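Local coordinates for TetR/AcrR family transcriptional regulator (Bradyrhizobium diazoefficiens, PDB 6G8G), which binds the flavonoid genistein and, as a TetR-family regulator, probably represses transcription in a flavonoid-responsive way, at residues Q37-T42 with A67-L72. Residues are numbered along the deposited sequence; the frame is centred on the assembly and turned at random.
Sequences QGFSAT and ALFASL
F39 and F69 meet ring against ring and carry this contact alone. The CD1–CE1 side of the F39 ring lies against F69, with CE1 of F39 3.7 Å from CB of F69, while CD2 of F69 sits over one face of the F39 ring. The rings are tilted by 28° and strongly offset, with little of one lying over the other, their centroids 5.2 Å apart. With CG anti to the backbone N in both residues (chi1 178° in F39, -165° in F69), each ring reaches out from its backbone to bridge CA atoms 8.4 Å apart. Phenylalanine suits both places, being long, flat and apolar. F34 of helix 23-37 meets both rings edge-to-face, F127 packs edge-to-face on F39, and K65 adds a cation-pi contact to F39.

The other side of the 39-42 turn is looser: S40 and A41 are small and exposed, and S40 OG makes a hydrogen bond with E123 OE2. G38, with positive phi, leaves helix 23-37 where a side chain would strike the preceding carbonyl. T42 OG1 donates to G38 O at 2.7 Å, bracing the type I turn that presents F39. A serine at F39 would probably open a gap beside F69 and leave F127 without its edge-to-face partner, and F34 without one of its two. With no hydrogen bond between them, F39 and F69 are joined by apolar burial and dispersion, while K65 of the same helix 65-82 adds polar bonds to F39 O and T42 O in this loop of the TetR-type helix-turn-helix domain.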
loop_
_atom_site.group_PDB
_atom_site.type_symbol
_atom_site.label_atom_id
_atom_site.label_comp_id
_atom_site.label_asym_id
_atom_site.label_seq_id
_atom_site.Cartn_x
_atom_site.Cartn_y
_atom_site.Cartn_z
ATOM N N GLN A 37 -18.735 2.056 -13.935
ATOM C CA GLN A 37 -18.802 0.704 -14.491
ATOM C C GLN A 37 -17.496 -0.072 -14.621
ATOM O O GLN A 37 -17.522 -1.256 -14.919
ATOM C CB GLN A 37 -19.327 0.809 -15.902
ATOM C CG GLN A 37 -20.809 1.003 -16.028
ATOM C CD GLN A 37 -21.159 1.573 -17.394
ATOM O OE1 GLN A 37 -20.337 1.563 -18.308
ATOM N NE2 GLN A 37 -22.373 2.087 -17.536
ATOM N N GLY A 38 -16.359 0.584 -14.462
ATOM C CA GLY A 38 -15.086 -0.046 -14.780
ATOM C C GLY A 38 -14.638 0.265 -16.199
ATOM O O GLY A 38 -15.401 0.758 -17.047
ATOM N N PHE A 39 -13.372 -0.019 -16.451
ATOM C CA PHE A 39 -12.761 0.307 -17.715
ATOM C C PHE A 39 -13.260 -0.620 -18.830
ATOM O O PHE A 39 -13.802 -0.144 -19.853
ATOM C CB PHE A 39 -11.243 0.231 -17.587
ATOM C CG PHE A 39 -10.513 0.503 -18.872
ATOM C CD1 PHE A 39 -10.529 1.769 -19.444
ATOM C CD2 PHE A 39 -9.806 -0.512 -19.506
ATOM C CE1 PHE A 39 -9.863 2.024 -20.622
ATOM C CE2 PHE A 39 -9.132 -0.260 -20.679
ATOM C CZ PHE A 39 -9.159 1.011 -21.243
ATOM N N SER A 40 -13.099 -1.926 -18.637
ATOM C CA SER A 40 -13.555 -2.903 -19.645
ATOM C C SER A 40 -15.066 -2.899 -19.926
ATOM O O SER A 40 -15.499 -3.069 -21.048
ATOM C CB SER A 40 -13.170 -4.306 -19.199
ATOM O OG SER A 40 -11.776 -4.480 -19.290
ATOM N N ALA A 41 -15.851 -2.661 -18.900
ATOM C CA ALA A 41 -17.283 -2.563 -19.061
ATOM C C ALA A 41 -17.768 -1.275 -19.776
ATOM O O ALA A 41 -18.956 -1.116 -20.025
ATOM C CB ALA A 41 -17.927 -2.646 -17.692
ATOM N N THR A 42 -16.895 -0.316 -20.021
ATOM C CA THR A 42 -17.332 0.911 -20.640
ATOM C C THR A 42 -16.941 0.813 -22.101
ATOM O O THR A 42 -15.801 0.495 -22.388
ATOM C CB THR A 42 -16.649 2.117 -19.985
ATOM O OG1 THR A 42 -17.042 2.213 -18.614
ATOM C CG2 THR A 42 -17.025 3.404 -20.700
ATOM N N ALA A 67 -6.212 4.692 -25.280
ATOM C CA ALA A 67 -5.629 6.023 -25.429
ATOM C C ALA A 67 -6.390 7.069 -24.603
ATOM O O ALA A 67 -5.812 7.949 -24.004
ATOM C CB ALA A 67 -5.552 6.398 -26.901
ATOM N N LEU A 68 -7.687 6.922 -24.522
ATOM C CA LEU A 68 -8.496 7.845 -23.746
ATOM C C LEU A 68 -8.132 7.786 -22.269
ATOM O O LEU A 68 -7.957 8.807 -21.621
ATOM C CB LEU A 68 -9.928 7.429 -23.886
ATOM C CG LEU A 68 -11.170 8.198 -23.587
ATOM C CD1 LEU A 68 -11.224 9.576 -24.125
ATOM C CD2 LEU A 68 -12.298 7.429 -24.268
ATOM N N PHE A 69 -7.966 6.579 -21.756
ATOM C CA PHE A 69 -7.625 6.406 -20.354
ATOM C C PHE A 69 -6.203 6.882 -20.029
ATOM O O PHE A 69 -5.935 7.444 -18.954
ATOM C CB PHE A 69 -7.778 4.950 -19.956
ATOM C CG PHE A 69 -7.807 4.725 -18.470
ATOM C CD1 PHE A 69 -8.343 5.664 -17.623
ATOM C CD2 PHE A 69 -7.331 3.560 -17.928
ATOM C CE1 PHE A 69 -8.357 5.467 -16.266
ATOM C CE2 PHE A 69 -7.337 3.355 -16.576
ATOM C CZ PHE A 69 -7.855 4.311 -15.742
ATOM N N ALA A 70 -5.300 6.681 -20.978
ATOM C CA ALA A 70 -3.972 7.216 -20.853
ATOM C C ALA A 70 -3.985 8.734 -20.713
ATOM O O ALA A 70 -3.255 9.286 -19.873
ATOM C CB ALA A 70 -3.125 6.797 -22.029
ATOM N N SER A 71 -4.811 9.433 -21.480
ATOM C CA SER A 71 -4.931 10.901 -21.293
ATOM C C SER A 71 -5.440 11.265 -19.909
ATOM O O SER A 71 -5.012 12.249 -19.321
ATOM C CB SER A 71 -5.882 11.503 -22.309
ATOM O OG SER A 71 -5.276 11.635 -23.570
ATOM N N LEU A 72 -6.387 10.485 -19.409
ATOM C CA LEU A 72 -6.938 10.758 -18.093
ATOM C C LEU A 72 -5.879 10.594 -17.045
ATOM O O LEU A 72 -5.717 11.447 -16.174
ATOM C CB LEU A 72 -8.039 9.796 -17.769
ATOM C CG LEU A 72 -9.396 10.267 -18.328
ATOM C CD1 LEU A 72 -10.430 9.161 -18.476
ATOM C CD2 LEU A 72 -9.954 11.378 -17.441
#